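PDB 2OZG: GCN5-related N-acetyltransferase from Anabaena variabilis, which binds coenzyme A and probably transfers the acetyl group of acetyl-CoA to an amine, perhaps of an aminoglycoside, as a GCN5-related N-acetyltransferase. Local coordinates for residues Gly24-Val32 with Ala84-Arg92; Tyr131-Ile142 with Ser277-Leu288. All blocks are in the same frame, centred on the assembly; numbering follows the deposited sequence.

Contact 1 (Gly24-Val32 with Ala84-Arg92); sequences GNILEQCFV and AVGIAPEYR. With COA (coenzyme A), chain C.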
loop_
_atom_site.group_PDB
_atom_site.type_symbol
_atom_site.label_atom_id
_atom_site.label_comp_id
_atom_site.label_asym_id
_atom_site.label_seq_id
_atom_site.Cartn_x
_atom_site.Cartn_y
_atom_site.Cartn_z
ATOM N N GLY A 24 9.402 -10.134 35.361
ATOM C CA GLY A 24 8.191 -9.780 34.647
ATOM C C GLY A 24 8.357 -8.487 33.907
ATOM O O GLY A 24 7.884 -8.391 32.793
ATOM N N ASN A 25 9.027 -7.513 34.528
ATOM C CA ASN A 25 9.365 -6.246 33.872
ATOM C C ASN A 25 10.305 -6.442 32.709
ATOM O O ASN A 25 10.153 -5.814 31.667
ATOM C CB ASN A 25 10.074 -5.334 34.846
ATOM C CG ASN A 25 9.170 -4.734 35.800
ATOM O OD1 ASN A 25 7.943 -4.800 35.647
ATOM N ND2 ASN A 25 9.742 -4.132 36.837
ATOM N N ILE A 26 11.312 -7.291 32.906
ATOM C CA ILE A 26 12.253 -7.565 31.826
ATOM C C ILE A 26 11.507 -8.214 30.677
ATOM O O ILE A 26 11.723 -7.854 29.502
ATOM C CB ILE A 26 13.401 -8.504 32.269
ATOM C CG1 ILE A 26 14.335 -7.755 33.197
ATOM C CG2 ILE A 26 14.165 -9.002 31.071
ATOM C CD1 ILE A 26 15.333 -8.648 33.862
ATOM N N LEU A 27 10.617 -9.160 31.000
ATOM C CA LEU A 27 9.812 -9.838 29.963
ATOM C C LEU A 27 8.897 -8.857 29.214
ATOM O O LEU A 27 8.802 -8.921 28.001
ATOM C CB LEU A 27 9.034 -11.017 30.554
ATOM C CG LEU A 27 9.919 -12.161 31.086
ATOM C CD1 LEU A 27 9.056 -13.420 31.316
ATOM C CD2 LEU A 27 11.146 -12.553 30.195
ATOM N N GLU A 28 8.259 -7.926 29.921
ATOM C CA GLU A 28 7.463 -6.891 29.247
ATOM C C GLU A 28 8.261 -6.065 28.239
ATOM O O GLU A 28 7.783 -5.719 27.125
ATOM C CB GLU A 28 6.869 -5.919 30.229
ATOM C CG GLU A 28 5.756 -6.484 30.963
ATOM C CD GLU A 28 5.036 -5.484 31.858
ATOM O OE1 GLU A 28 5.280 -4.240 31.730
ATOM O OE2 GLU A 28 4.203 -5.977 32.674
ATOM N N GLN A 29 9.471 -5.731 28.627
ATOM C CA GLN A 29 10.341 -4.968 27.768
ATOM C C GLN A 29 10.773 -5.803 26.581
ATOM O O GLN A 29 10.640 -5.383 25.453
ATOM C CB GLN A 29 11.538 -4.446 28.552
ATOM C CG GLN A 29 12.592 -3.736 27.731
ATOM C CD GLN A 29 13.538 -2.955 28.643
ATOM O OE1 GLN A 29 13.497 -3.121 29.860
ATOM N NE2 GLN A 29 14.361 -2.107 28.073
ATOM N N CYS A 30 11.307 -6.979 26.848
ATOM C CA CYS A 30 11.767 -7.857 25.796
ATOM C C CYS A 30 10.742 -8.148 24.717
ATOM O O CYS A 30 11.046 -8.058 23.538
ATOM C CB CYS A 30 12.255 -9.168 26.376
ATOM S SG CYS A 30 13.781 -9.045 27.266
ATOM N N PHE A 31 9.531 -8.487 25.124
ATOM C CA PHE A 31 8.492 -8.845 24.201
ATOM C C PHE A 31 7.542 -7.755 23.804
ATOM O O PHE A 31 6.563 -8.023 23.160
ATOM C CB PHE A 31 7.789 -10.068 24.781
ATOM C CG PHE A 31 8.721 -11.205 24.873
ATOM C CD1 PHE A 31 9.154 -11.822 23.711
ATOM C CD2 PHE A 31 9.280 -11.575 26.061
ATOM C CE1 PHE A 31 10.053 -12.808 23.752
ATOM C CE2 PHE A 31 10.197 -12.575 26.107
ATOM C CZ PHE A 31 10.594 -13.190 24.955
ATOM N N VAL A 32 7.830 -6.527 24.231
ATOM C CA VAL A 32 7.041 -5.344 23.905
ATOM C C VAL A 32 5.592 -5.555 24.318
ATOM O O VAL A 32 4.683 -5.342 23.522
ATOM C CB VAL A 32 7.171 -4.966 22.376
ATOM C CG1 VAL A 32 6.724 -3.505 22.156
ATOM C CG2 VAL A 32 8.605 -5.125 21.934
ATOM N N ALA A 84 9.397 -17.519 26.617
ATOM C CA ALA A 84 9.752 -16.177 27.110
ATOM C C ALA A 84 11.228 -15.969 27.494
ATOM O O ALA A 84 11.527 -15.544 28.608
ATOM C CB ALA A 84 8.844 -15.812 28.266
ATOM N N VAL A 85 12.137 -16.276 26.576
ATOM C CA VAL A 85 13.539 -16.069 26.839
ATOM C C VAL A 85 13.824 -14.593 26.637
ATOM O O VAL A 85 13.621 -14.063 25.553
ATOM C CB VAL A 85 14.428 -16.863 25.855
ATOM C CG1 VAL A 85 15.886 -16.569 26.115
ATOM C CG2 VAL A 85 14.151 -18.337 25.977
ATOM N N GLY A 86 14.286 -13.934 27.681
ATOM C CA GLY A 86 14.622 -12.526 27.587
ATOM C C GLY A 86 15.787 -12.130 28.461
ATOM O O GLY A 86 15.875 -12.538 29.631
ATOM N N ILE A 87 16.669 -11.320 27.893
ATOM C CA ILE A 87 17.794 -10.688 28.603
ATOM C C ILE A 87 17.581 -9.191 28.494
ATOM O O ILE A 87 17.406 -8.694 27.418
ATOM C CB ILE A 87 19.145 -11.038 27.942
ATOM C CG1 ILE A 87 19.303 -12.546 27.824
ATOM C CG2 ILE A 87 20.311 -10.457 28.699
ATOM C CD1 ILE A 87 19.436 -13.294 29.208
ATOM N N ALA A 88 17.606 -8.487 29.611
ATOM C CA ALA A 88 17.427 -7.039 29.627
ATOM C C ALA A 88 18.483 -6.443 28.718
ATOM O O ALA A 88 19.645 -6.851 28.721
ATOM C CB ALA A 88 17.556 -6.520 31.081
ATOM N N PRO A 89 18.113 -5.424 27.980
ATOM C CA PRO A 89 19.020 -5.018 26.911
ATOM C C PRO A 89 20.387 -4.587 27.383
ATOM O O PRO A 89 21.355 -4.831 26.689
ATOM C CB PRO A 89 18.248 -3.916 26.189
ATOM C CG PRO A 89 17.359 -3.354 27.235
ATOM C CD PRO A 89 16.936 -4.556 28.074
ATOM N N GLU A 90 20.491 -4.043 28.587
ATOM C CA GLU A 90 21.785 -3.634 29.080
ATOM C C GLU A 90 22.745 -4.800 29.325
ATOM O O GLU A 90 23.933 -4.583 29.513
ATOM C CB GLU A 90 21.656 -2.789 30.355
ATOM C CG GLU A 90 21.142 -3.493 31.601
ATOM C CD GLU A 90 19.610 -3.448 31.800
ATOM O OE1 GLU A 90 18.832 -3.342 30.841
ATOM O OE2 GLU A 90 19.197 -3.538 32.966
ATOM N N TYR A 91 22.245 -6.036 29.334
ATOM C CA TYR A 91 23.112 -7.197 29.575
ATOM C C TYR A 91 23.374 -8.030 28.322
ATOM O O TYR A 91 24.027 -9.057 28.363
ATOM C CB TYR A 91 22.506 -8.059 30.681
ATOM C CG TYR A 91 22.421 -7.350 32.010
ATOM C CD1 TYR A 91 23.579 -6.927 32.651
ATOM C CD2 TYR A 91 21.205 -7.146 32.652
ATOM C CE1 TYR A 91 23.530 -6.280 33.883
ATOM C CE2 TYR A 91 21.151 -6.504 33.904
ATOM C CZ TYR A 91 22.321 -6.077 34.504
ATOM O OH TYR A 91 22.316 -5.437 35.724
ATOM N N ARG A 92 22.848 -7.590 27.203
ATOM C CA ARG A 92 22.999 -8.316 25.957
ATOM C C ARG A 92 24.397 -8.281 25.348
ATOM O O ARG A 92 25.180 -7.454 25.682
ATOM C CB ARG A 92 22.006 -7.764 24.971
ATOM C CG ARG A 92 20.586 -8.109 25.396
ATOM C CD ARG A 92 19.554 -7.697 24.363
ATOM N NE ARG A 92 18.238 -7.827 24.956
ATOM C CZ ARG A 92 17.130 -7.211 24.552
ATOM N NH1 ARG A 92 17.109 -6.357 23.518
ATOM N NH2 ARG A 92 16.044 -7.399 25.257
HETATM N N1A COA C . 20.245 -12.243 16.442
HETATM C C2A COA C . 21.104 -13.231 16.128
HETATM N N3A COA C . 21.909 -13.801 17.048
HETATM C C4A COA C . 21.865 -13.364 18.331
HETATM C C5A COA C . 21.002 -12.336 18.700
HETATM C C6A COA C . 20.175 -11.774 17.707
HETATM N N6A COA C . 19.296 -10.777 17.948
HETATM N N7A COA C . 21.205 -12.133 20.024
HETATM C C8A COA C . 22.158 -12.999 20.452
HETATM N N9A COA C . 22.549 -13.748 19.407
HETATM C C1B COA C . 23.565 -14.841 19.347
HETATM C C2B COA C . 24.989 -14.292 19.297
HETATM O O2B COA C . 25.416 -13.972 17.953
HETATM C C3B COA C . 25.790 -15.391 19.984
HETATM O O3B COA C . 26.433 -16.274 19.055
HETATM P P3B COA C . 28.015 -16.089 18.704
HETATM O O7A COA C . 28.725 -16.675 19.913
HETATM O O8A COA C . 28.166 -16.827 17.378
HETATM O O9A COA C . 28.249 -14.586 18.599
HETATM C C4B COA C . 24.800 -16.152 20.863
HETATM O O4B COA C . 23.488 -15.718 20.483
HETATM C C5B COA C . 25.033 -15.901 22.354
HETATM O O5B COA C . 24.772 -14.518 22.637
HETATM P P1A COA C . 24.333 -13.962 24.104
HETATM O O1A COA C . 24.239 -15.114 25.077
HETATM O O2A COA C . 25.256 -12.790 24.440
HETATM O O3A COA C . 22.856 -13.337 23.780
HETATM P P2A COA C . 22.202 -12.040 24.541
HETATM O O4A COA C . 22.536 -12.202 26.027
HETATM O O5A COA C . 22.698 -10.784 23.827
HETATM O O6A COA C . 20.577 -12.267 24.263
HETATM C CBP COA C . 18.203 -11.708 23.448
HETATM C CCP COA C . 19.600 -11.240 23.911
HETATM C CDP COA C . 17.927 -13.007 24.203
HETATM C CEP COA C . 18.368 -12.117 21.987
HETATM C CAP COA C . 17.132 -10.567 23.765
HETATM O OAP COA C . 16.330 -10.849 24.962
HETATM C C9P COA C . 16.135 -10.007 22.713
HETATM O O9P COA C . 16.491 -9.072 21.812
HETATM N N8P COA C . 14.822 -10.311 22.670
HETATM C C7P COA C . 13.920 -11.218 23.383
HETATM C C6P COA C . 13.374 -12.047 22.232
HETATM C C5P COA C . 14.070 -13.398 22.161
HETATM O O5P COA C . 15.296 -13.485 22.203
HETATM N N4P COA C . 13.290 -14.481 22.022
HETATM C C3P COA C . 13.739 -15.865 21.908
HETATM C C2P COA C . 12.477 -16.698 21.910
HETATM S S1P COA C . 11.680 -16.676 23.569
#
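Cys30 SG lies 3.6 Å from Gly86 CA, where helix 24-30 crosses strand 84-87 almost at a right angle (94°). This is the tight part of the contact: Gly86 has no side chain, and the sulfur packs directly on its backbone. One turn earlier on the helix, Ile26 sets CG2 against Ala88 N and CG1 against Ala88 CB; Leu27 brings CD2 to within 3.4 Å of Ala84 O. The Phe31 ring points its CZ at Val85 O (3.2 Å) and its CE1 at C6P of coenzyme A. Toward the second subunit the fit is looser and more polar: the extended Gln29 lays its amide against the Pro89 ring, NE2 to CG 3.4 Å, and gives its hydrogen bond to Tyr204 of that subunit. Arg92 reaches along its straight chain to grip Ile87 O side-on with NE (2.7 Å) and NH2, while Cys30 SG lies at the guanidinium edge. One face of that group rests on Pro89 CA and the other on the pantetheine. Ile87 N gives a nearly straight bond to COA OAP (3.0 Å, 177°). No hydrogen bond joins the two segments; they meet by van der Waals packing, largely apolar, while Ile87 N is turned to the pantetheine arm, consistent with the pantetheine-binding strand of GNAT enzymes.

Contact 2 (Tyr131-Ile142 with Ser277-Leu288); sequences YEQAGSSCVWEI and SATIRSQDRWML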
loop_
_atom_site.group_PDB
_atom_site.type_symbol
_atom_site.label_atom_id
_atom_site.label_comp_id
_atom_site.label_asym_id
_atom_site.label_seq_id
_atom_site.Cartn_x
_atom_site.Cartn_y
_atom_site.Cartn_z
ATOM N N TYR A 131 19.995 -26.827 19.578
ATOM C CA TYR A 131 18.625 -26.824 19.021
ATOM C C TYR A 131 18.740 -26.740 17.507
ATOM O O TYR A 131 19.652 -26.093 16.991
ATOM C CB TYR A 131 17.785 -25.612 19.488
ATOM C CG TYR A 131 17.296 -25.687 20.915
ATOM C CD1 TYR A 131 18.093 -25.312 21.960
ATOM C CD2 TYR A 131 16.008 -26.122 21.199
ATOM C CE1 TYR A 131 17.676 -25.441 23.257
ATOM C CE2 TYR A 131 15.546 -26.216 22.512
ATOM C CZ TYR A 131 16.368 -25.883 23.523
ATOM O OH TYR A 131 15.927 -25.966 24.829
ATOM N N GLU A 132 17.777 -27.353 16.799
ATOM C CA GLU A 132 17.731 -27.213 15.350
ATOM C C GLU A 132 16.324 -27.191 14.823
ATOM O O GLU A 132 15.422 -27.702 15.439
ATOM C CB GLU A 132 18.530 -28.326 14.650
ATOM C CG GLU A 132 18.738 -28.164 13.101
ATOM C CD GLU A 132 19.358 -26.803 12.703
ATOM O OE1 GLU A 132 18.593 -25.829 12.533
ATOM O OE2 GLU A 132 20.586 -26.720 12.541
ATOM N N GLN A 133 16.137 -26.585 13.651
ATOM C CA GLN A 133 14.832 -26.638 12.996
ATOM C C GLN A 133 14.336 -28.055 13.001
ATOM O O GLN A 133 15.067 -28.978 12.656
ATOM C CB GLN A 133 14.907 -26.136 11.567
ATOM C CG GLN A 133 15.374 -24.690 11.468
ATOM C CD GLN A 133 15.234 -24.166 10.073
ATOM O OE1 GLN A 133 15.121 -24.958 9.144
ATOM N NE2 GLN A 133 15.189 -22.809 9.915
ATOM N N ALA A 134 13.075 -28.243 13.392
ATOM C CA ALA A 134 12.571 -29.564 13.567
ATOM C C ALA A 134 11.080 -29.738 13.298
ATOM O O ALA A 134 10.612 -30.869 13.224
ATOM C CB ALA A 134 12.888 -30.023 14.980
ATOM N N GLY A 135 10.330 -28.646 13.143
ATOM C CA GLY A 135 8.922 -28.780 12.840
ATOM C C GLY A 135 8.375 -27.480 12.323
ATOM O O GLY A 135 9.021 -26.424 12.438
ATOM N N SER A 136 7.156 -27.548 11.843
ATOM C CA SER A 136 6.514 -26.377 11.260
ATOM C C SER A 136 5.273 -25.874 11.969
ATOM O O SER A 136 4.636 -26.603 12.724
ATOM C CB SER A 136 6.143 -26.707 9.811
ATOM O OG SER A 136 7.310 -27.085 9.081
ATOM N N SER A 137 4.988 -24.577 11.759
ATOM C CA SER A 137 3.722 -23.967 12.156
ATOM C C SER A 137 3.455 -23.054 10.975
ATOM O O SER A 137 4.382 -22.490 10.396
ATOM C CB SER A 137 3.786 -23.161 13.454
ATOM O OG SER A 137 4.781 -22.141 13.344
ATOM N N CYS A 138 2.188 -22.928 10.625
ATOM C CA CYS A 138 1.776 -22.224 9.410
ATOM C C CYS A 138 0.401 -21.630 9.639
ATOM O O CYS A 138 -0.512 -22.340 10.094
ATOM C CB CYS A 138 1.684 -23.240 8.267
ATOM S SG CYS A 138 1.448 -22.555 6.745
ATOM N N VAL A 139 0.272 -20.353 9.315
ATOM C CA VAL A 139 -0.987 -19.642 9.372
ATOM C C VAL A 139 -1.485 -19.467 7.951
ATOM O O VAL A 139 -0.815 -18.897 7.107
ATOM C CB VAL A 139 -0.857 -18.255 10.058
ATOM C CG1 VAL A 139 -2.203 -17.579 10.043
ATOM C CG2 VAL A 139 -0.426 -18.451 11.491
ATOM N N TRP A 140 -2.650 -20.058 7.704
ATOM C CA TRP A 140 -3.326 -19.983 6.447
ATOM C C TRP A 140 -4.402 -18.932 6.483
ATOM O O TRP A 140 -4.940 -18.671 7.524
ATOM C CB TRP A 140 -4.005 -21.325 6.154
ATOM C CG TRP A 140 -3.026 -22.373 5.754
ATOM C CD1 TRP A 140 -2.290 -23.139 6.579
ATOM C CD2 TRP A 140 -2.647 -22.730 4.411
ATOM N NE1 TRP A 140 -1.496 -23.975 5.846
ATOM C CE2 TRP A 140 -1.700 -23.757 4.511
ATOM C CE3 TRP A 140 -3.052 -22.317 3.157
ATOM C CZ2 TRP A 140 -1.108 -24.362 3.382
ATOM C CZ3 TRP A 140 -2.484 -22.940 2.017
ATOM C CH2 TRP A 140 -1.513 -23.953 2.161
ATOM N N GLU A 141 -4.748 -18.369 5.331
ATOM C CA GLU A 141 -5.836 -17.422 5.297
ATOM C C GLU A 141 -6.654 -17.680 4.072
ATOM O O GLU A 141 -6.119 -18.181 3.082
ATOM C CB GLU A 141 -5.333 -15.973 5.236
ATOM C CG GLU A 141 -4.751 -15.559 3.937
ATOM C CD GLU A 141 -4.445 -14.061 3.933
ATOM O OE1 GLU A 141 -3.591 -13.664 4.740
ATOM O OE2 GLU A 141 -5.066 -13.298 3.129
ATOM N N ILE A 142 -7.921 -17.280 4.104
ATOM C CA ILE A 142 -8.781 -17.471 2.956
ATOM C C ILE A 142 -9.963 -16.534 2.962
ATOM O O ILE A 142 -10.521 -16.244 4.040
ATOM C CB ILE A 142 -9.290 -18.928 2.962
ATOM C CG1 ILE A 142 -10.070 -19.257 1.704
ATOM C CG2 ILE A 142 -10.199 -19.219 4.183
ATOM C CD1 ILE A 142 -10.423 -20.733 1.594
ATOM N N SER A 277 -7.983 -21.213 -3.088
ATOM C CA SER A 277 -8.179 -19.828 -2.708
ATOM C C SER A 277 -7.462 -19.452 -1.434
ATOM O O SER A 277 -7.381 -18.263 -1.073
ATOM C CB SER A 277 -9.657 -19.540 -2.654
ATOM O OG SER A 277 -10.302 -20.524 -1.908
ATOM N N ALA A 278 -6.904 -20.449 -0.772
ATOM C CA ALA A 278 -6.264 -20.228 0.503
ATOM C C ALA A 278 -4.800 -19.909 0.297
ATOM O O ALA A 278 -4.192 -20.440 -0.608
ATOM C CB ALA A 278 -6.417 -21.457 1.373
ATOM N N THR A 279 -4.216 -19.039 1.116
ATOM C CA THR A 279 -2.784 -18.773 0.988
ATOM C C THR A 279 -2.117 -18.866 2.331
ATOM O O THR A 279 -2.769 -18.759 3.368
ATOM C CB THR A 279 -2.535 -17.354 0.427
ATOM O OG1 THR A 279 -3.237 -16.426 1.215
ATOM C CG2 THR A 279 -3.081 -17.222 -0.955
ATOM N N ILE A 280 -0.799 -19.003 2.314
ATOM C CA ILE A 280 -0.057 -19.045 3.532
ATOM C C ILE A 280 0.269 -17.604 3.912
ATOM O O ILE A 280 0.873 -16.908 3.157
ATOM C CB ILE A 280 1.213 -19.937 3.405
ATOM C CG1 ILE A 280 0.789 -21.411 3.425
ATOM C CG2 ILE A 280 2.162 -19.681 4.502
ATOM C CD1 ILE A 280 1.907 -22.400 3.059
ATOM N N ARG A 281 -0.213 -17.170 5.080
ATOM C CA ARG A 281 -0.021 -15.828 5.573
ATOM C C ARG A 281 1.341 -15.740 6.239
ATOM O O ARG A 281 2.019 -14.742 6.127
ATOM C CB ARG A 281 -1.123 -15.550 6.582
ATOM C CG ARG A 281 -1.165 -14.185 7.229
ATOM C CD ARG A 281 -2.422 -14.231 8.132
ATOM N NE ARG A 281 -2.791 -13.010 8.833
ATOM C CZ ARG A 281 -3.531 -12.030 8.314
ATOM N NH1 ARG A 281 -3.967 -12.093 7.055
ATOM N NH2 ARG A 281 -3.813 -10.971 9.067
ATOM N N SER A 282 1.719 -16.777 6.987
ATOM C CA SER A 282 3.026 -16.810 7.611
ATOM C C SER A 282 3.330 -18.222 8.054
ATOM O O SER A 282 2.428 -19.100 8.195
ATOM C CB SER A 282 3.080 -15.908 8.841
ATOM O OG SER A 282 2.059 -16.279 9.738
ATOM N N GLN A 283 4.612 -18.469 8.224
ATOM C CA GLN A 283 5.059 -19.757 8.716
ATOM C C GLN A 283 6.279 -19.579 9.591
ATOM O O GLN A 283 6.969 -18.541 9.559
ATOM C CB GLN A 283 5.407 -20.666 7.566
ATOM C CG GLN A 283 6.597 -20.170 6.796
ATOM C CD GLN A 283 6.987 -21.115 5.727
ATOM O OE1 GLN A 283 7.435 -22.239 6.009
ATOM N NE2 GLN A 283 6.857 -20.674 4.475
ATOM N N ASP A 284 6.517 -20.584 10.424
ATOM C CA ASP A 284 7.633 -20.587 11.338
ATOM C C ASP A 284 8.113 -22.014 11.525
ATOM O O ASP A 284 7.323 -22.961 11.442
ATOM C CB ASP A 284 7.186 -20.055 12.701
ATOM C CG ASP A 284 6.949 -18.570 12.700
ATOM O OD1 ASP A 284 7.927 -17.822 12.889
ATOM O OD2 ASP A 284 5.785 -18.138 12.536
ATOM N N ARG A 285 9.415 -22.180 11.689
ATOM C CA ARG A 285 9.923 -23.448 12.128
ATOM C C ARG A 285 10.331 -23.340 13.575
ATOM O O ARG A 285 11.094 -22.502 13.954
ATOM C CB ARG A 285 11.072 -23.950 11.282
ATOM C CG ARG A 285 10.643 -24.262 9.875
ATOM C CD ARG A 285 11.826 -24.636 8.991
ATOM N NE ARG A 285 11.349 -24.837 7.644
ATOM C CZ ARG A 285 12.121 -24.914 6.573
ATOM N NH1 ARG A 285 13.443 -24.868 6.693
ATOM N NH2 ARG A 285 11.558 -25.014 5.371
ATOM N N TRP A 286 9.783 -24.242 14.377
ATOM C CA TRP A 286 10.229 -24.410 15.709
ATOM C C TRP A 286 11.428 -25.345 15.755
ATOM O O TRP A 286 11.693 -26.128 14.813
ATOM C CB TRP A 286 9.100 -24.866 16.636
ATOM C CG TRP A 286 8.128 -25.821 16.084
ATOM C CD1 TRP A 286 6.953 -25.512 15.440
ATOM C CD2 TRP A 286 8.166 -27.241 16.172
ATOM N NE1 TRP A 286 6.288 -26.669 15.099
ATOM C CE2 TRP A 286 6.971 -27.733 15.597
ATOM C CE3 TRP A 286 9.098 -28.162 16.688
ATOM C CZ2 TRP A 286 6.680 -29.097 15.525
ATOM C CZ3 TRP A 286 8.799 -29.495 16.635
ATOM C CH2 TRP A 286 7.592 -29.956 16.048
HETATM N N MSE A 287 12.128 -25.295 16.883
HETATM C CA MSE A 287 13.327 -26.034 17.031
HETATM C C MSE A 287 13.236 -27.015 18.121
HETATM O O MSE A 287 12.491 -26.826 19.088
HETATM C CB MSE A 287 14.430 -25.062 17.329
HETATM C CG MSE A 287 14.800 -24.131 16.193
HETATM SE SE MSE A 287 16.383 -23.022 16.624
HETATM C CE MSE A 287 17.419 -23.231 14.937
ATOM N N LEU A 288 14.061 -28.043 18.021
ATOM C CA LEU A 288 14.106 -29.133 19.018
ATOM C C LEU A 288 15.542 -29.436 19.437
ATOM O O LEU A 288 16.459 -29.388 18.624
ATOM C CB LEU A 288 13.488 -30.407 18.393
ATOM C CG LEU A 288 13.327 -31.625 19.340
ATOM C CD1 LEU A 288 11.985 -32.332 19.264
ATOM C CD2 LEU A 288 14.494 -32.627 19.146
HETATM O O HOH W 1 8.405 -25.268 7.465
HETATM O O HOH W 2 3.031 -19.898 12.468
HETATM O O HOH W 3 -6.000 -16.207 0.295
#
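Strands 132-142 and 279-288 pair antiparallel over their length, with two classic beta bulges, Ala134 and Gly135 facing Trp286, and Arg281 and Ser282 facing Val139. At the first bulge Ala134 N bonds to Trp286 O in the carbonyl plane, with a weaker bond from Gly135 N to the same oxygen. Gly135 CA sits over the centre of the Trp286 six-membered ring, 3.4 Å from its centroid, a CH-pi contact made by the backbone itself, Gly135 having no side chain between its CA and the ring. Trp286 CG stands between its backbone N and carbonyl carbon (chi1 38°), which folds the indole back over the neighbouring strand and brings NE1 to Ser136 O in a weak bond of 2.9 Å.

Among the polar side chains, Arg285 NH1 meets Gln133 OE1 at 3.0 Å, the amide plane perpendicular to the guanidinium. The other end of that amide reaches Gln123, and Arg285 NH2 bonds to Asp267 O of the third subunit. A water links Arg285 NE to Ser136 OG. At the second bulge Val139 O takes Arg281 N at 2.7 Å and Ser282 N weakly. Arg281 NH1 forms a salt bridge with Glu141 OE1 (2.8 Å), arriving 47° above the carboxylate plane; Glu141 OE2 pairs with Lys258. On the opposite face of the ladder, Ile280 lays CG1 over the six-membered ring of Trp140, 3.5 Å from the centroid, and against Cys138 SG (3.6 Å). Across the ladder, Glu141 and Thr279 exchange backbone bonds, while a water joins Thr279 OG1 to Ser277 O.

Strand 279-288 pairs with strand 115-118 and strand 132-142 with strand 258-263, so this long, twice-bulged antiparallel ladder is consistent with a join between the two GNAT-like parts of the chain.

Contact 1 is a buried helix-on-strand packing about 22 Å from the centre of the chain, whereas contact 2 runs nearer that centre and is buried in part, with Arg281 and Thr279 exposed. Their centres lie 25 Å apart and they do not touch, yet strands 75-87 and 279-290 both pair with strand 115-118. Coenzyme A is part of contact 1; in contact 2 the cofactor stays about 9 Å from the Met287 side chain. The chemistry follows the place: largely apolar packing between segments and a backbone N-H turned to coenzyme A in the first, dense backbone hydrogen bonding with a salt bridge and bridging waters in the second. Each also meets a different neighbouring subunit.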